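Local coordinates for possible substrate binding protein of ABC transporter system (Rhodopseudomonas palustris, PDB 3N0X), which probably binds branched-chain amino acids or related small solutes outside the inner membrane and delivers them to an ABC transporter for uptake, at residues E18-Q23 / D282-G287; L9-T14 / V49-D54; N236-L241 / N278-F283; I76-S81 / I101-V106. All blocks are in the same frame, centred on the assembly; numbering follows the deposited sequence.

Contact 1: E18-Q23 / D282-G287; sequences EAYAKQ and DFFTAG
Phe284 reaches from the first turn of helix 283-302 to Tyr20 and Gln23 on the first turns of helix 18-35. Its CB lies 3.5 Å from Tyr20 O and 3.6 Å from Gln23 CB. CG, anti to the carbonyl carbon (chi1 -61°), points the ring at the tyrosine, and Tyr20 CB stands 3.4 Å above its centre as a CH-pi contact; CG, CD1 and CE1 all pack against this CB. Along one rim, CD2 has Gln23 OE1 near the ring plane in one of the two conformers of that glutamine. Further out, CE2 lies 3.4 Å from Tyr20 CG, and CZ keeps to the same ring atom at 3.6 Å. The two rings are nearly parallel (6°) but displaced, with little of one over the other. In the same Gln23 conformer, two waters would link its amide to Asp282 OD2, a bridge that is therefore only partly certain. Asp282 OD1 takes the N-H of Phe283 at 2.8 Å, while Thr285 OG1 accepts from Asp282 N. At -32° between their axes, the two helix beginnings form a helix-helix junction beside the presumed ligand cleft of the periplasmic binding protein fold.

Contact 2: L9-T14 / V49-D54; sequences LIYGKT and VITKDD
Tyr11 turns the edge of its ring to the neighbouring strand: Lys52 C lies in the ring plane, and CD1 comes within 3.4 Å of Lys52 O. Its two faces are covered from its own segment, one by Lys13 CB and the opposite one by Leu9 CD2, both offset toward the rim. Thr51 CB approaches obliquely, 3.6 Å from Tyr11 CE1. The other flat group is the Asp53 carboxylate, which holds Thr14 by two bonds. Thr14 N, 3.0 Å away, meets OD1 from above the carboxylate plane, whereas Thr14 OG1 donates 2.7 Å to the syn lone pair of OD2. The backbones pair as regular parallel strands, with Leu9 N bound to Ile50 O, Lys52 N to Leu9 O, Tyr11 N to Lys52 O and Asp54 N to Tyr11 O; strand 5-11 then leaves through an inverse gamma turn centred on Gly12. On the face shared by Ile10 and Lys52, Ile10 CD1 packs 3.7 Å from Lys52 CB, the lysine NZ going on to salt bridges with Asp72 and Glu67. Helix 58-70 covers this side, contributing Leu65 and Ala64, while helix 18-35 covers the Leu9 and Tyr11 side, where Glu25 binds Tyr11 OH; strand 76-79 flanks strand 5-11 on its other edge.

Contact 3: N236-L241 / N278-F283; sequences NILPAL and NAPPDF
Asp282 meets the backbone of Leu238 where two loops come together, one following strand 229-233 and one leading into helix 283-302; as expected of a two-lobed periplasmic binding protein, the loops probably come from the two lobes and meet near the cleft. Leu238 N gives its main bond to Asp282 OD2, 3.0 Å long with an N-H...O angle of 156°. The donor is on the syn side of OD2 and 21° out of the carboxylate plane; OD2 also receives bonds from two waters. A weak second branch from the same N-H reaches OD1 at 3.4 Å, an oxygen that already serves the start of the helix. CG, anti to the backbone N (chi1 -150°), brings the carboxylate alongside Leu238, the two side chains running in opposite senses. An alanine at Asp282 would probably leave Leu238 N without its acceptor and weaken the hold between the loops. Within the first loop, Asn236 OD1 accepts from Ile237 N in the carbonyl plane, on a lone pair, and also bonds a glycerol. Apolar contacts complete the join: Leu238 CD1 packs 3.8 Å from Pro280 CG. Ile237 crosses Phe283 at about a right angle, its CG2 lying over one face of the ring, offset toward the rim and 3.7 Å from CG.

Contact 4: I76-S81 / I101-V106; sequences IAIGTS and IVEPAV
Ile101 and Ile78 sit opposite each other in a parallel pair of strands, their side chains on the same face of the sheet, and Gly79 carries the pairing onward. Ile101 N donates to Ala77 O at 2.8 Å, almost straight at 175°, and Ile101 O receives Gly79 N. Ile101 CD1 packs 3.8 Å from Ile76 CD1. With CG1 anti to the carbonyl carbon (chi1 -59°), Ile78 CG2 falls anti to the backbone N, alongside Glu103 and 3.8 Å from its CB. Gly79 O accepts Glu103 N at 3.0 Å, but from well above the carbonyl plane, 62° out of it, and also lies close to Val102 CA. Beyond this bond both chains turn through cis peptides, one before Thr80 and one before Pro104. The proline ring is set against the Thr80 carbonyl, its CD 3.3 Å from Thr80 O, with CG touching Phe284 of helix 283-302. An alanine in place of Pro104 would probably open a gap beside Thr80 O and Phe284 and make the cis peptide harder to keep. Helix 83-96 links the two strands as a beta-alpha-beta crossover, in which the loops at the strands' C-terminal ends run toward the probable ligand cleft, as in other periplasmic binding proteins.

Contacts 2 and 4, with centres 10 Å apart, belong to one sheet: Ile10 N bonds Ile78 O at 2.8 Å, and Asp54 OD2 lies 2.6 Å from Thr80 OG1 in a hydrogen bond. Contact 1 sits about 12 Å from each of them between centres and touches both, Ala21 CB lying 3.4 Å from Gly12 O and Phe284 CE1 3.7 Å from Pro104 CG. Contact 3 continues from contact 1 through their common Asp282 and Phe283, with Tyr20 CE1 3.5 Å from Ile237 CD1, but does not touch contact 2. Glycerol, probably from crystallisation, lies about 3 Å from the side chain of Phe284 and likewise from that of Asn236, and may mark the pocket.

Contact 1: E18-Q23 / D282-G287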
loop_
_atom_site.group_PDB
_atom_site.type_symbol
_atom_site.label_atom_id
_atom_site.label_comp_id
_atom_site.label_asym_id
_atom_site.label_seq_id
_atom_site.Cartn_x
_atom_site.Cartn_y
_atom_site.Cartn_z
ATOM N N GLU A 18 6.347 -8.989 -12.336
ATOM C CA GLU A 18 7.283 -8.241 -13.209
ATOM C C GLU A 18 6.919 -6.749 -13.414
ATOM O O GLU A 18 7.780 -5.858 -13.270
ATOM C CB GLU A 18 7.409 -8.912 -14.570
ATOM C CG GLU A 18 8.162 -8.078 -15.588
ATOM N N ALA A 19 5.666 -6.470 -13.752
ATOM C CA ALA A 19 5.287 -5.087 -14.090
ATOM C C ALA A 19 5.450 -4.154 -12.886
ATOM O O ALA A 19 5.843 -2.969 -13.019
ATOM C CB ALA A 19 3.853 -5.016 -14.563
ATOM N N TYR A 20 5.112 -4.697 -11.728
ATOM C CA TYR A 20 5.120 -3.929 -10.499
ATOM C C TYR A 20 6.546 -3.673 -10.065
ATOM O O TYR A 20 6.906 -2.570 -9.624
ATOM C CB TYR A 20 4.361 -4.644 -9.389
ATOM C CG TYR A 20 2.981 -5.164 -9.789
ATOM C CD1 TYR A 20 2.248 -4.577 -10.831
ATOM C CD2 TYR A 20 2.411 -6.210 -9.101
ATOM C CE1 TYR A 20 0.969 -5.078 -11.219
ATOM C CE2 TYR A 20 1.143 -6.707 -9.464
ATOM C CZ TYR A 20 0.446 -6.136 -10.514
ATOM O OH TYR A 20 -0.808 -6.635 -10.838
ATOM N N ALA A 21 7.362 -4.697 -10.159
ATOM C CA ALA A 21 8.789 -4.587 -9.824
ATOM C C ALA A 21 9.456 -3.536 -10.680
ATOM O O ALA A 21 10.273 -2.754 -10.190
ATOM C CB ALA A 21 9.476 -5.961 -10.021
ATOM N N LYS A 22 9.154 -3.497 -11.972
ATOM C CA LYS A 22 9.776 -2.498 -12.835
ATOM C C LYS A 22 9.378 -1.074 -12.389
ATOM O O LYS A 22 10.218 -0.148 -12.427
ATOM C CB LYS A 22 9.448 -2.751 -14.319
ATOM C CG LYS A 22 10.080 -4.019 -14.912
ATOM N N GLN A 23 8.125 -0.908 -11.953
ATOM C CA GLN A 23 7.671 0.393 -11.465
ATOM C C GLN A 23 8.348 0.783 -10.157
ATOM O O GLN A 23 8.661 1.959 -9.946
ATOM C CB GLN A 23 6.155 0.432 -11.288
ATOM C CG GLN A 23 5.399 0.371 -12.600
ATOM C CD GLN A 23 3.891 0.494 -12.432
ATOM O OE1 GLN A 23 3.344 0.290 -11.347
ATOM N NE2 GLN A 23 3.212 0.812 -13.530
ATOM N N ASP A 282 2.243 5.060 -10.883
ATOM C CA ASP A 282 1.265 4.187 -10.183
ATOM C C ASP A 282 1.756 3.890 -8.743
ATOM O O ASP A 282 2.768 4.453 -8.267
ATOM C CB ASP A 282 1.060 2.923 -11.038
ATOM C CG ASP A 282 -0.368 2.282 -10.903
ATOM O OD1 ASP A 282 -1.064 2.511 -9.883
ATOM O OD2 ASP A 282 -0.725 1.500 -11.845
ATOM N N PHE A 283 1.024 3.019 -8.031
ATOM C CA PHE A 283 1.354 2.660 -6.640
ATOM C C PHE A 283 2.845 2.410 -6.460
ATOM O O PHE A 283 3.477 2.904 -5.523
ATOM C CB PHE A 283 0.658 1.345 -6.204
ATOM C CG PHE A 283 -0.792 1.466 -5.739
ATOM C CD1 PHE A 283 -1.651 2.482 -6.135
ATOM C CD2 PHE A 283 -1.301 0.478 -4.915
ATOM C CE1 PHE A 283 -3.000 2.491 -5.694
ATOM C CE2 PHE A 283 -2.597 0.536 -4.432
ATOM C CZ PHE A 283 -3.447 1.528 -4.848
ATOM N N PHE A 284 3.366 1.541 -7.307
ATOM C CA PHE A 284 4.703 1.013 -7.099
ATOM C C PHE A 284 5.760 2.079 -7.321
ATOM O O PHE A 284 6.804 2.126 -6.634
ATOM C CB PHE A 284 4.895 -0.245 -7.959
ATOM C CG PHE A 284 3.937 -1.321 -7.600
ATOM C CD1 PHE A 284 4.169 -2.117 -6.507
ATOM C CD2 PHE A 284 2.819 -1.566 -8.377
ATOM C CE1 PHE A 284 3.268 -3.124 -6.145
ATOM C CE2 PHE A 284 1.896 -2.517 -7.988
ATOM C CZ PHE A 284 2.111 -3.291 -6.886
ATOM N N THR A 285 5.476 2.957 -8.258
ATOM C CA THR A 285 6.351 4.071 -8.558
ATOM C C THR A 285 6.414 4.990 -7.342
ATOM O O THR A 285 7.492 5.405 -6.875
ATOM C CB THR A 285 5.798 4.911 -9.700
ATOM O OG1 THR A 285 5.202 4.075 -10.709
ATOM C CG2 THR A 285 6.920 5.749 -10.304
ATOM N N ALA A 286 5.253 5.340 -6.811
ATOM C CA ALA A 286 5.178 6.211 -5.662
ATOM C C ALA A 286 5.880 5.599 -4.443
ATOM O O ALA A 286 6.585 6.271 -3.707
ATOM C CB ALA A 286 3.689 6.557 -5.312
ATOM N N GLY A 287 5.685 4.311 -4.235
ATOM C CA GLY A 287 6.348 3.625 -3.141
ATOM C C GLY A 287 7.853 3.496 -3.274
ATOM O O GLY A 287 8.594 3.682 -2.299
HETATM O O HOH W 1 0.781 -0.894 -11.698
HETATM O O HOH W 2 0.309 1.687 -14.349
#

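Contact 2: L9-T14 / V49-D54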
loop_
_atom_site.group_PDB
_atom_site.type_symbol
_atom_site.label_atom_id
_atom_site.label_comp_id
_atom_site.label_asym_id
_atom_site.label_seq_id
_atom_site.Cartn_x
_atom_site.Cartn_y
_atom_site.Cartn_z
ATOM N N LEU A 9 18.201 -3.242 -4.121
ATOM C CA LEU A 9 16.787 -3.391 -4.355
ATOM C C LEU A 9 16.480 -4.849 -4.677
ATOM O O LEU A 9 16.992 -5.407 -5.667
ATOM C CB LEU A 9 16.315 -2.520 -5.532
ATOM C CG LEU A 9 14.865 -2.757 -5.984
ATOM C CD1 LEU A 9 13.880 -2.327 -4.877
ATOM C CD2 LEU A 9 14.600 -2.023 -7.331
ATOM N N ILE A 10 15.649 -5.479 -3.849
ATOM C CA ILE A 10 15.219 -6.850 -4.078
ATOM C C ILE A 10 13.820 -6.698 -4.630
ATOM O O ILE A 10 12.998 -5.995 -4.061
ATOM C CB ILE A 10 15.177 -7.651 -2.770
ATOM C CG1 ILE A 10 16.443 -7.446 -1.927
ATOM C CG2 ILE A 10 14.942 -9.160 -3.019
ATOM C CD1 ILE A 10 17.759 -7.723 -2.605
ATOM N N TYR A 11 13.538 -7.352 -5.743
ATOM C CA TYR A 11 12.263 -7.200 -6.447
ATOM C C TYR A 11 11.963 -8.377 -7.362
ATOM O O TYR A 11 12.878 -9.102 -7.766
ATOM C CB TYR A 11 12.213 -5.889 -7.242
ATOM C CG TYR A 11 13.152 -5.662 -8.428
ATOM C CD1 TYR A 11 14.351 -6.347 -8.613
ATOM C CD2 TYR A 11 12.851 -4.655 -9.323
ATOM C CE1 TYR A 11 15.158 -6.073 -9.697
ATOM C CE2 TYR A 11 13.646 -4.370 -10.391
ATOM C CZ TYR A 11 14.815 -5.055 -10.568
ATOM O OH TYR A 11 15.667 -4.746 -11.626
ATOM N N GLY A 12 10.675 -8.573 -7.660
ATOM C CA GLY A 12 10.271 -9.696 -8.485
ATOM C C GLY A 12 10.293 -9.313 -9.948
ATOM O O GLY A 12 9.232 -9.278 -10.614
ATOM N N LYS A 13 11.484 -8.965 -10.419
ATOM C CA LYS A 13 11.686 -8.469 -11.787
ATOM C C LYS A 13 11.199 -9.447 -12.838
ATOM O O LYS A 13 10.731 -9.025 -13.898
ATOM C CB LYS A 13 13.150 -8.120 -12.008
ATOM C CG LYS A 13 13.475 -7.418 -13.343
ATOM C CD LYS A 13 14.985 -7.392 -13.588
ATOM C CE LYS A 13 15.335 -6.627 -14.877
ATOM N NZ LYS A 13 16.806 -6.694 -15.135
ATOM N N THR A 14 11.342 -10.751 -12.596
ATOM C CA THR A 14 10.724 -11.727 -13.487
ATOM C C THR A 14 9.676 -12.529 -12.750
ATOM O O THR A 14 9.669 -12.625 -11.539
ATOM C CB THR A 14 11.748 -12.652 -14.189
ATOM O OG1 THR A 14 12.524 -13.341 -13.213
ATOM C CG2 THR A 14 12.675 -11.859 -15.140
ATOM N N VAL A 49 22.991 1.746 -6.905
ATOM C CA VAL A 49 21.913 0.811 -6.697
ATOM C C VAL A 49 22.228 -0.513 -7.369
ATOM O O VAL A 49 22.556 -0.537 -8.553
ATOM C CB VAL A 49 20.608 1.352 -7.238
ATOM C CG1 VAL A 49 19.506 0.317 -7.113
ATOM C CG2 VAL A 49 20.234 2.629 -6.458
ATOM N N ILE A 50 22.157 -1.585 -6.574
ATOM C CA ILE A 50 22.349 -2.971 -6.998
ATOM C C ILE A 50 20.971 -3.615 -7.002
ATOM O O ILE A 50 20.363 -3.653 -5.937
ATOM C CB ILE A 50 23.204 -3.724 -5.936
ATOM C CG1 ILE A 50 24.577 -3.062 -5.777
ATOM C CG2 ILE A 50 23.365 -5.207 -6.293
ATOM C CD1 ILE A 50 25.196 -2.743 -7.102
ATOM N N THR A 51 20.498 -4.129 -8.131
ATOM C CA THR A 51 19.202 -4.810 -8.189
ATOM C C THR A 51 19.360 -6.343 -8.200
ATOM O O THR A 51 20.302 -6.881 -8.792
ATOM C CB THR A 51 18.360 -4.364 -9.396
ATOM O OG1 THR A 51 19.013 -4.753 -10.611
ATOM C CG2 THR A 51 18.156 -2.847 -9.401
ATOM N N LYS A 52 18.439 -7.024 -7.516
ATOM C CA LYS A 52 18.467 -8.473 -7.368
ATOM C C LYS A 52 17.045 -8.960 -7.650
ATOM O O LYS A 52 16.119 -8.710 -6.873
ATOM C CB LYS A 52 18.838 -8.891 -5.935
ATOM C CG LYS A 52 20.208 -8.454 -5.419
ATOM C CD LYS A 52 21.244 -9.492 -5.832
ATOM C CE LYS A 52 22.602 -9.123 -5.311
ATOM N NZ LYS A 52 23.652 -9.640 -6.218
ATOM N N ASP A 53 16.882 -9.687 -8.739
ATOM C CA ASP A 53 15.614 -10.296 -9.081
ATOM C C ASP A 53 15.393 -11.552 -8.252
ATOM O O ASP A 53 16.207 -12.492 -8.319
ATOM C CB ASP A 53 15.648 -10.618 -10.574
ATOM C CG ASP A 53 14.416 -11.337 -11.078
ATOM O OD1 ASP A 53 13.342 -11.395 -10.428
ATOM O OD2 ASP A 53 14.554 -11.816 -12.223
ATOM N N ASP A 54 14.320 -11.584 -7.464
ATOM C CA ASP A 54 13.986 -12.778 -6.689
ATOM C C ASP A 54 12.915 -13.668 -7.298
ATOM O O ASP A 54 12.567 -14.687 -6.719
ATOM C CB ASP A 54 13.652 -12.423 -5.225
ATOM C CG ASP A 54 12.368 -11.620 -5.061
ATOM O OD1 ASP A 54 11.554 -11.534 -6.002
ATOM O OD2 ASP A 54 12.153 -11.116 -3.937
#

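Contact 3: N236-L241 / N278-F283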
loop_
_atom_site.group_PDB
_atom_site.type_symbol
_atom_site.label_atom_id
_atom_site.label_comp_id
_atom_site.label_asym_id
_atom_site.label_seq_id
_atom_site.Cartn_x
_atom_site.Cartn_y
_atom_site.Cartn_z
ATOM N N ASN A 236 -7.061 0.968 -6.259
ATOM C CA ASN A 236 -6.213 -0.049 -6.872
ATOM C C ASN A 236 -5.326 0.606 -7.912
ATOM O O ASN A 236 -5.412 1.788 -8.172
ATOM C CB ASN A 236 -7.049 -1.197 -7.510
ATOM C CG ASN A 236 -6.395 -2.541 -7.362
ATOM O OD1 ASN A 236 -5.166 -2.680 -7.418
ATOM N ND2 ASN A 236 -7.229 -3.560 -7.082
ATOM N N ILE A 237 -4.451 -0.220 -8.480
ATOM C CA ILE A 237 -3.556 0.231 -9.511
ATOM C C ILE A 237 -4.315 0.539 -10.786
ATOM O O ILE A 237 -5.437 0.106 -10.988
ATOM C CB ILE A 237 -2.412 -0.779 -9.767
ATOM C CG1 ILE A 237 -2.934 -2.150 -10.192
ATOM C CG2 ILE A 237 -1.538 -0.843 -8.475
ATOM C CD1 ILE A 237 -1.823 -3.121 -10.623
ATOM N N LEU A 238 -3.704 1.313 -11.678
ATOM C CA LEU A 238 -4.405 1.785 -12.858
ATOM C C LEU A 238 -5.041 0.704 -13.753
ATOM O O LEU A 238 -6.182 0.858 -14.172
ATOM C CB LEU A 238 -3.552 2.794 -13.674
ATOM C CG LEU A 238 -3.067 4.054 -12.945
ATOM C CD1 LEU A 238 -2.151 4.918 -13.862
ATOM C CD2 LEU A 238 -4.226 4.885 -12.427
ATOM N N PRO A 239 -4.307 -0.389 -14.084
ATOM C CA PRO A 239 -4.982 -1.433 -14.875
ATOM C C PRO A 239 -6.227 -2.020 -14.211
ATOM O O PRO A 239 -7.217 -2.347 -14.891
ATOM C CB PRO A 239 -3.914 -2.505 -15.030
ATOM C CG PRO A 239 -2.620 -1.825 -14.790
ATOM C CD PRO A 239 -2.887 -0.703 -13.819
ATOM N N ALA A 240 -6.185 -2.148 -12.901
ATOM C CA ALA A 240 -7.327 -2.661 -12.146
ATOM C C ALA A 240 -8.515 -1.683 -12.071
ATOM O O ALA A 240 -9.669 -2.098 -11.869
ATOM C CB ALA A 240 -6.880 -3.063 -10.736
ATOM N N LEU A 241 -8.242 -0.390 -12.215
ATOM C CA LEU A 241 -9.291 0.638 -12.172
ATOM C C LEU A 241 -10.146 0.693 -13.458
ATOM O O LEU A 241 -11.163 1.392 -13.466
ATOM C CB LEU A 241 -8.678 2.018 -11.885
ATOM C CG LEU A 241 -8.071 2.281 -10.517
ATOM C CD1 LEU A 241 -7.518 3.695 -10.465
ATOM C CD2 LEU A 241 -9.116 2.039 -9.405
ATOM N N ASN A 278 5.337 8.598 -21.093
ATOM C CA ASN A 278 3.994 8.821 -21.639
ATOM C C ASN A 278 2.880 8.078 -20.911
ATOM O O ASN A 278 1.907 7.610 -21.520
ATOM C CB ASN A 278 4.001 8.495 -23.129
ATOM C CG ASN A 278 5.089 9.247 -23.865
ATOM O OD1 ASN A 278 5.964 8.642 -24.491
ATOM N ND2 ASN A 278 5.017 10.571 -23.816
ATOM N N ALA A 279 3.023 8.011 -19.592
ATOM C CA ALA A 279 2.082 7.369 -18.711
ATOM C C ALA A 279 2.288 7.963 -17.328
ATOM O O ALA A 279 3.379 8.434 -17.032
ATOM C CB ALA A 279 2.320 5.861 -18.660
ATOM N N PRO A 280 1.255 7.946 -16.486
ATOM C CA PRO A 280 1.400 8.419 -15.117
ATOM C C PRO A 280 2.046 7.395 -14.179
ATOM O O PRO A 280 2.077 6.158 -14.484
ATOM C CB PRO A 280 -0.036 8.708 -14.681
ATOM C CG PRO A 280 -0.913 8.057 -15.676
ATOM C CD PRO A 280 -0.111 7.484 -16.771
ATOM N N PRO A 281 2.594 7.893 -13.049
ATOM C CA PRO A 281 3.084 7.006 -12.022
ATOM C C PRO A 281 1.935 6.247 -11.378
ATOM O O PRO A 281 0.818 6.762 -11.302
ATOM C CB PRO A 281 3.733 7.952 -11.012
ATOM C CG PRO A 281 3.052 9.252 -11.191
ATOM C CD PRO A 281 2.632 9.316 -12.640
ATOM N N ASP A 282 2.243 5.060 -10.883
ATOM C CA ASP A 282 1.265 4.187 -10.183
ATOM C C ASP A 282 1.756 3.890 -8.743
ATOM O O ASP A 282 2.768 4.453 -8.267
ATOM C CB ASP A 282 1.060 2.923 -11.038
ATOM C CG ASP A 282 -0.368 2.282 -10.903
ATOM O OD1 ASP A 282 -1.064 2.511 -9.883
ATOM O OD2 ASP A 282 -0.725 1.500 -11.845
ATOM N N PHE A 283 1.024 3.019 -8.031
ATOM C CA PHE A 283 1.354 2.660 -6.640
ATOM C C PHE A 283 2.845 2.410 -6.460
ATOM O O PHE A 283 3.477 2.904 -5.523
ATOM C CB PHE A 283 0.658 1.345 -6.204
ATOM C CG PHE A 283 -0.792 1.466 -5.739
ATOM C CD1 PHE A 283 -1.651 2.482 -6.135
ATOM C CD2 PHE A 283 -1.301 0.478 -4.915
ATOM C CE1 PHE A 283 -3.000 2.491 -5.694
ATOM C CE2 PHE A 283 -2.597 0.536 -4.432
ATOM C CZ PHE A 283 -3.447 1.528 -4.848
#

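Contact 4: I76-S81 / I101-V106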
loop_
_atom_site.group_PDB
_atom_site.type_symbol
_atom_site.label_atom_id
_atom_site.label_comp_id
_atom_site.label_asym_id
_atom_site.label_seq_id
_atom_site.Cartn_x
_atom_site.Cartn_y
_atom_site.Cartn_z
ATOM N N ILE A 76 22.253 -1.103 2.914
ATOM C CA ILE A 76 20.842 -1.128 3.246
ATOM C C ILE A 76 20.141 -1.753 2.049
ATOM O O ILE A 76 20.668 -1.743 0.934
ATOM C CB ILE A 76 20.342 0.315 3.560
ATOM C CG1 ILE A 76 18.927 0.298 4.154
ATOM C CG2 ILE A 76 20.441 1.212 2.343
ATOM C CD1 ILE A 76 18.595 1.561 4.968
ATOM N N ALA A 77 19.003 -2.395 2.298
ATOM C CA ALA A 77 18.237 -2.999 1.220
ATOM C C ALA A 77 16.800 -2.543 1.286
ATOM O O ALA A 77 16.295 -2.159 2.349
ATOM C CB ALA A 77 18.291 -4.543 1.319
ATOM N N ILE A 78 16.165 -2.590 0.117
ATOM C CA ILE A 78 14.738 -2.314 -0.061
ATOM C C ILE A 78 14.145 -3.494 -0.779
ATOM O O ILE A 78 14.729 -3.961 -1.743
ATOM C CB ILE A 78 14.536 -1.045 -0.944
ATOM C CG1 ILE A 78 15.211 0.184 -0.325
ATOM C CG2 ILE A 78 13.035 -0.767 -1.203
ATOM C CD1 ILE A 78 15.387 1.375 -1.332
ATOM N N GLY A 79 13.019 -4.034 -0.297
ATOM C CA GLY A 79 12.357 -5.133 -0.991
ATOM C C GLY A 79 11.116 -5.584 -0.251
ATOM O O GLY A 79 10.841 -5.088 0.862
ATOM N N THR A 80 10.300 -6.459 -0.821
ATOM C CA THR A 80 10.349 -6.936 -2.197
ATOM C C THR A 80 8.900 -6.977 -2.670
ATOM O O THR A 80 7.987 -6.540 -1.935
ATOM C CB THR A 80 11.058 -8.323 -2.312
ATOM O OG1 THR A 80 11.108 -8.714 -3.692
ATOM C CG2 THR A 80 10.379 -9.375 -1.500
ATOM N N SER A 81 8.668 -7.437 -3.902
ATOM C CA SER A 81 7.354 -7.276 -4.506
ATOM C C SER A 81 6.303 -8.165 -3.853
ATOM O O SER A 81 5.152 -7.777 -3.681
ATOM C CB SER A 81 7.409 -7.550 -6.006
ATOM O OG SER A 81 8.562 -6.969 -6.604
ATOM N N ILE A 101 14.265 -2.146 4.274
ATOM C CA ILE A 101 13.101 -1.267 4.157
ATOM C C ILE A 101 12.130 -2.007 3.257
ATOM O O ILE A 101 12.412 -2.294 2.084
ATOM C CB ILE A 101 13.438 0.113 3.540
ATOM C CG1 ILE A 101 14.348 0.920 4.502
ATOM C CG2 ILE A 101 12.132 0.859 3.234
ATOM C CD1 ILE A 101 14.969 2.159 3.835
ATOM N N VAL A 102 10.989 -2.365 3.814
ATOM C CA VAL A 102 10.023 -3.177 3.092
ATOM C C VAL A 102 9.167 -2.281 2.205
ATOM O O VAL A 102 8.528 -1.328 2.677
ATOM C CB VAL A 102 9.177 -4.050 4.032
ATOM C CG1 VAL A 102 8.085 -4.824 3.199
ATOM C CG2 VAL A 102 10.121 -5.016 4.814
ATOM N N GLU A 103 9.172 -2.636 0.919
ATOM C CA GLU A 103 8.506 -1.869 -0.133
ATOM C C GLU A 103 8.510 -2.730 -1.374
ATOM O O GLU A 103 9.584 -3.092 -1.844
ATOM C CB GLU A 103 9.319 -0.579 -0.417
ATOM C CG GLU A 103 8.789 0.232 -1.575
ATOM C CD GLU A 103 7.393 0.760 -1.352
ATOM O OE1 GLU A 103 7.136 1.431 -0.301
ATOM O OE2 GLU A 103 6.574 0.558 -2.292
ATOM N N PRO A 104 7.334 -3.009 -1.954
ATOM C CA PRO A 104 5.960 -2.614 -1.598
ATOM C C PRO A 104 5.161 -3.532 -0.690
ATOM O O PRO A 104 4.042 -3.167 -0.345
ATOM C CB PRO A 104 5.253 -2.601 -2.955
ATOM C CG PRO A 104 5.932 -3.690 -3.701
ATOM C CD PRO A 104 7.408 -3.593 -3.300
ATOM N N ALA A 105 5.723 -4.674 -0.310
ATOM C CA ALA A 105 4.946 -5.743 0.375
ATOM C C ALA A 105 4.086 -5.213 1.515
ATOM O O ALA A 105 4.608 -4.573 2.441
ATOM C CB ALA A 105 5.853 -6.838 0.866
ATOM N N VAL A 106 2.803 -5.575 1.497
ATOM C CA VAL A 106 1.792 -5.042 2.412
ATOM C C VAL A 106 1.470 -5.911 3.641
ATOM O O VAL A 106 0.791 -5.450 4.534
ATOM C CB VAL A 106 0.428 -4.804 1.672
ATOM C CG1 VAL A 106 0.608 -3.854 0.497
ATOM C CG2 VAL A 106 -0.197 -6.150 1.215
#